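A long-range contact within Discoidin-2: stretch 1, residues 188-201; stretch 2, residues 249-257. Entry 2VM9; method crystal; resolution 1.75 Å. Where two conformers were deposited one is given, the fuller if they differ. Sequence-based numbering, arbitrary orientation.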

# COMPACT_ATOMS: atom_id res chain seq x y z
N HIS A 188 19.16 -15.57 -21.42
CA HIS A 188 19.03 -14.32 -20.71
C HIS A 188 17.63 -13.79 -20.82
O HIS A 188 17.02 -13.76 -21.90
CB HIS A 188 20.04 -13.25 -21.13
CG HIS A 188 19.94 -12.01 -20.30
ND1 HIS A 188 20.48 -11.92 -19.04
CD2 HIS A 188 19.31 -10.84 -20.53
CE1 HIS A 188 20.20 -10.73 -18.53
NE2 HIS A 188 19.50 -10.06 -19.42
N VAL A 189 17.08 -13.42 -19.67
CA VAL A 189 15.73 -12.93 -19.54
C VAL A 189 15.79 -11.45 -19.19
O VAL A 189 16.50 -11.04 -18.28
CB VAL A 189 14.96 -13.73 -18.45
CG1 VAL A 189 13.52 -13.25 -18.33
CG2 VAL A 189 15.01 -15.25 -18.77
N LYS A 190 15.07 -10.64 -19.94
CA LYS A 190 14.96 -9.21 -19.62
C LYS A 190 13.58 -9.00 -19.01
O LYS A 190 12.58 -9.46 -19.56
CB LYS A 190 15.13 -8.39 -20.91
CG LYS A 190 15.16 -6.88 -20.68
CD LYS A 190 15.26 -6.12 -22.02
CE LYS A 190 14.25 -4.96 -22.06
NZ LYS A 190 12.81 -5.44 -21.95
N PHE A 191 13.53 -8.33 -17.85
CA PHE A 191 12.24 -8.06 -17.20
C PHE A 191 11.46 -7.09 -18.09
O PHE A 191 12.07 -6.23 -18.72
CB PHE A 191 12.43 -7.44 -15.80
CG PHE A 191 13.16 -8.33 -14.82
CD1 PHE A 191 12.76 -9.66 -14.63
CD2 PHE A 191 14.22 -7.83 -14.08
CE1 PHE A 191 13.44 -10.48 -13.71
CE2 PHE A 191 14.91 -8.64 -13.15
CZ PHE A 191 14.51 -9.98 -12.98
N PRO A 192 10.13 -7.24 -18.15
CA PRO A 192 9.36 -6.25 -18.94
C PRO A 192 9.74 -4.81 -18.58
O PRO A 192 9.90 -3.97 -19.48
CB PRO A 192 7.92 -6.56 -18.56
CG PRO A 192 7.93 -8.07 -18.29
CD PRO A 192 9.25 -8.28 -17.57
N VAL A 193 9.93 -4.53 -17.29
CA VAL A 193 10.32 -3.19 -16.81
C VAL A 193 11.50 -3.32 -15.87
O VAL A 193 11.58 -4.29 -15.11
CB VAL A 193 9.13 -2.52 -16.03
CG1 VAL A 193 9.52 -1.13 -15.49
CG2 VAL A 193 7.91 -2.42 -16.90
N GLU A 194 12.43 -2.36 -15.89
CA GLU A 194 13.58 -2.41 -14.99
C GLU A 194 13.14 -2.12 -13.55
O GLU A 194 12.38 -1.18 -13.30
CB GLU A 194 14.69 -1.44 -15.43
CG GLU A 194 15.92 -1.50 -14.54
CD GLU A 194 17.07 -0.60 -14.99
OE1 GLU A 194 16.93 0.12 -16.00
OE2 GLU A 194 18.13 -0.66 -14.35
N PHE A 195 13.59 -2.97 -12.63
CA PHE A 195 13.33 -2.77 -11.21
C PHE A 195 14.20 -1.63 -10.66
O PHE A 195 15.26 -1.31 -11.21
CB PHE A 195 13.68 -4.04 -10.40
CG PHE A 195 12.65 -5.16 -10.49
CD1 PHE A 195 11.44 -5.08 -9.83
CD2 PHE A 195 12.95 -6.34 -11.17
CE1 PHE A 195 10.51 -6.13 -9.87
CE2 PHE A 195 12.02 -7.40 -11.22
CZ PHE A 195 10.81 -7.30 -10.57
N LEU A 196 13.78 -1.06 -9.53
CA LEU A 196 14.59 -0.05 -8.84
C LEU A 196 15.77 -0.65 -8.06
O LEU A 196 16.82 -0.01 -7.90
CB LEU A 196 13.71 0.81 -7.93
CG LEU A 196 12.67 1.66 -8.68
CD1 LEU A 196 11.76 2.40 -7.69
CD2 LEU A 196 13.37 2.61 -9.63
N SER A 197 15.61 -1.88 -7.58
CA SER A 197 16.70 -2.59 -6.92
C SER A 197 16.67 -4.06 -7.38
O SER A 197 15.74 -4.47 -8.09
CB SER A 197 16.56 -2.52 -5.41
OG SER A 197 15.38 -3.18 -5.00
N VAL A 198 17.69 -4.82 -6.99
CA VAL A 198 17.84 -6.19 -7.52
C VAL A 198 16.79 -7.10 -6.87
O VAL A 198 16.70 -7.19 -5.64
CB VAL A 198 19.26 -6.73 -7.30
CG1 VAL A 198 19.41 -8.15 -7.89
CG2 VAL A 198 20.30 -5.78 -7.91
N PRO A 199 15.96 -7.76 -7.70
CA PRO A 199 14.96 -8.66 -7.12
C PRO A 199 15.51 -10.06 -6.82
O PRO A 199 16.66 -10.36 -7.16
CB PRO A 199 13.92 -8.76 -8.23
CG PRO A 199 14.78 -8.68 -9.51
CD PRO A 199 15.88 -7.70 -9.17
N ILE A 200 14.70 -10.89 -6.19
CA ILE A 200 14.98 -12.32 -6.13
C ILE A 200 14.21 -12.92 -7.31
O ILE A 200 13.30 -12.26 -7.86
CB ILE A 200 14.59 -12.94 -4.78
CG1 ILE A 200 13.08 -12.84 -4.55
CG2 ILE A 200 15.38 -12.28 -3.64
CD1 ILE A 200 12.20 -13.87 -5.35
N VAL A 201 14.61 -14.10 -7.78
CA VAL A 201 13.88 -14.68 -8.90
C VAL A 201 13.62 -16.14 -8.58
O VAL A 201 14.56 -16.95 -8.49
CB VAL A 201 14.64 -14.55 -10.26
CG1 VAL A 201 13.90 -15.31 -11.36
CG2 VAL A 201 14.81 -13.07 -10.69
N ASP A 249 8.39 -21.18 -15.50
CA ASP A 249 7.82 -19.88 -15.18
C ASP A 249 8.72 -19.27 -14.11
O ASP A 249 9.26 -19.98 -13.25
CB ASP A 249 6.41 -20.02 -14.63
CG ASP A 249 5.34 -19.97 -15.73
OD1 ASP A 249 5.69 -19.62 -16.89
OD2 ASP A 249 4.17 -20.29 -15.44
N TYR A 250 8.89 -17.96 -14.16
CA TYR A 250 9.61 -17.28 -13.08
C TYR A 250 8.74 -16.21 -12.43
O TYR A 250 7.85 -15.64 -13.07
CB TYR A 250 10.92 -16.68 -13.57
CG TYR A 250 10.77 -15.39 -14.38
CD1 TYR A 250 10.62 -14.14 -13.73
CD2 TYR A 250 10.79 -15.41 -15.77
CE1 TYR A 250 10.48 -12.96 -14.45
CE2 TYR A 250 10.66 -14.21 -16.53
CZ TYR A 250 10.51 -13.00 -15.85
OH TYR A 250 10.38 -11.82 -16.56
N VAL A 251 9.04 -15.95 -11.16
CA VAL A 251 8.38 -14.88 -10.40
C VAL A 251 9.53 -14.08 -9.78
O VAL A 251 10.27 -14.59 -8.95
CB VAL A 251 7.42 -15.43 -9.33
CG1 VAL A 251 6.79 -14.28 -8.51
CG2 VAL A 251 6.28 -16.29 -9.99
N ALA A 252 9.73 -12.85 -10.28
CA ALA A 252 10.76 -11.97 -9.77
C ALA A 252 10.10 -11.05 -8.75
O ALA A 252 9.07 -10.42 -9.06
CB ALA A 252 11.36 -11.17 -10.87
N VAL A 253 10.67 -11.01 -7.55
CA VAL A 253 10.06 -10.26 -6.44
C VAL A 253 11.05 -9.24 -5.91
O VAL A 253 12.18 -9.56 -5.56
CB VAL A 253 9.61 -11.19 -5.28
CG1 VAL A 253 8.91 -10.38 -4.18
CG2 VAL A 253 8.68 -12.31 -5.78
N GLU A 254 10.60 -7.98 -5.83
CA GLU A 254 11.46 -6.91 -5.31
C GLU A 254 10.92 -6.46 -3.97
O GLU A 254 9.74 -6.11 -3.87
CB GLU A 254 11.47 -5.72 -6.27
CG GLU A 254 12.49 -4.66 -5.87
CD GLU A 254 12.28 -3.31 -6.54
OE1 GLU A 254 11.15 -3.02 -6.98
OE2 GLU A 254 13.26 -2.53 -6.58
N PHE A 255 11.78 -6.46 -2.95
CA PHE A 255 11.35 -6.17 -1.59
C PHE A 255 11.69 -4.77 -1.17
O PHE A 255 12.69 -4.20 -1.62
CB PHE A 255 12.00 -7.14 -0.60
CG PHE A 255 11.58 -8.56 -0.79
CD1 PHE A 255 10.32 -8.99 -0.39
CD2 PHE A 255 12.46 -9.48 -1.36
CE1 PHE A 255 9.94 -10.32 -0.56
CE2 PHE A 255 12.09 -10.82 -1.54
CZ PHE A 255 10.83 -11.24 -1.14
N ASN A 256 10.84 -4.21 -0.31
CA ASN A 256 11.17 -3.05 0.50
C ASN A 256 11.42 -1.79 -0.33
O ASN A 256 12.18 -0.90 0.08
CB ASN A 256 12.40 -3.37 1.39
CG ASN A 256 12.42 -2.55 2.68
OD1 ASN A 256 11.39 -2.36 3.33
ND2 ASN A 256 13.60 -2.05 3.04
N ASN A 257 10.79 -1.70 -1.49
CA ASN A 257 11.10 -0.61 -2.40
C ASN A 257 9.84 0.03 -2.96
O ASN A 257 8.73 -0.28 -2.50
CB ASN A 257 12.04 -1.09 -3.53
CG ASN A 257 13.28 -0.19 -3.70
OD1 ASN A 257 13.65 0.56 -2.80
ND2 ASN A 257 13.91 -0.28 -4.86
OXT ASN A 257 9.92 0.87 -3.87
O HOH W 1 10.28 -11.88 -19.20
O HOH W 2 15.49 -4.59 -2.32
O HOH W 3 14.42 -6.96 -3.38

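Three residues cover the most surface in this contact: Tyr-250, Glu-254 and Ile-200. Together the two stretches bury 719 Å², both sides summed.

Ile-200 lies where the two stretches run as antiparallel strands. It forms a hydrogen-bonded pair with Val-253. Ile-200 N donates to Val-253 O at 2.9 Å, and Val-253 N donates to Ile-200 O, also at 2.9 Å. Both bonds are fairly straight, with angles at the hydrogen of 158° and 157°. Ile-200 O also receives a CA-H...O contact from Ala-252 CA at 3.2 Å. The next pair, Val-201 with Ala-252, is not hydrogen-bonded, and its CA atoms come to 4.2 Å. The side chains of Ile-200 and Val-253 share one face of the sheet. Ile-200 has both chi angles in p, and its CD1 reaches 3.7 Å from Val-253 CB. Ile-200 CG1 lies 3.8 Å from Phe-255 CE2, so the isoleucine packs against two residues of the other stretch.

Tyr-250 packs beside Val-201. Its chi1 is p, and its CA-to-CB bond points toward stretch 1. Val-201 CG1 packs on Tyr-250 CB at 4.0 Å. Farther out, Val-189 CG1 meets Tyr-250 CE2 at 3.5 Å, and Phe-191 CE1 lies 3.9 Å from Tyr-250 CE1. The side chain thus reaches from Val-201 to Val-189. The hydroxyl keeps a polar partner at the end of this apolar packing. Tyr-250 OH is 2.6 Å from water 1, which makes a weak hydrogen bond to Lys-190 O at 3.4 Å. Tyr-250 OH also sits at the edge of the Phe-191 ring, 3.7 Å from Phe-191 CD1.

Ala-252 is small, and several apolar groups gather round its methyl. Phe-191 CE1 is 3.6 Å from Ala-252 CB, Phe-195 CE2 is 3.8 Å from it, and Val-201 CG2 is 3.9 Å from it.

Glu-254 supplies the main polar link outside the strand pairing. Its CA-to-CB bond points sideways, but the extended side chain, t at chi1 and chi2, brings the carboxylate to the loop of stretch 1. Glu-254 OE2 accepts from Ser-197 N at 2.6 Å and from Ser-197 OG at 2.7 Å. One oxygen therefore binds both the backbone and the side chain of the serine, whose chi1 is p. The backbone bond is short but bent, with an angle of 134°. Within stretch 2, Asn-257 ND2 donates to the same Glu-254 OE2 at 2.9 Å. The other oxygen, Glu-254 OE1, lies 3.5 Å from Phe-195 CD1. Asn-257 ND2 also approaches Leu-196 CB, at 3.3 Å.

Two waters extend this end of the contact. Water 2 donates to Ser-197 OG at 3.0 Å and to Phe-255 O at 2.9 Å. Water 3 donates to Val-198 O at 3.2 Å and accepts from Phe-255 N at 2.7 Å.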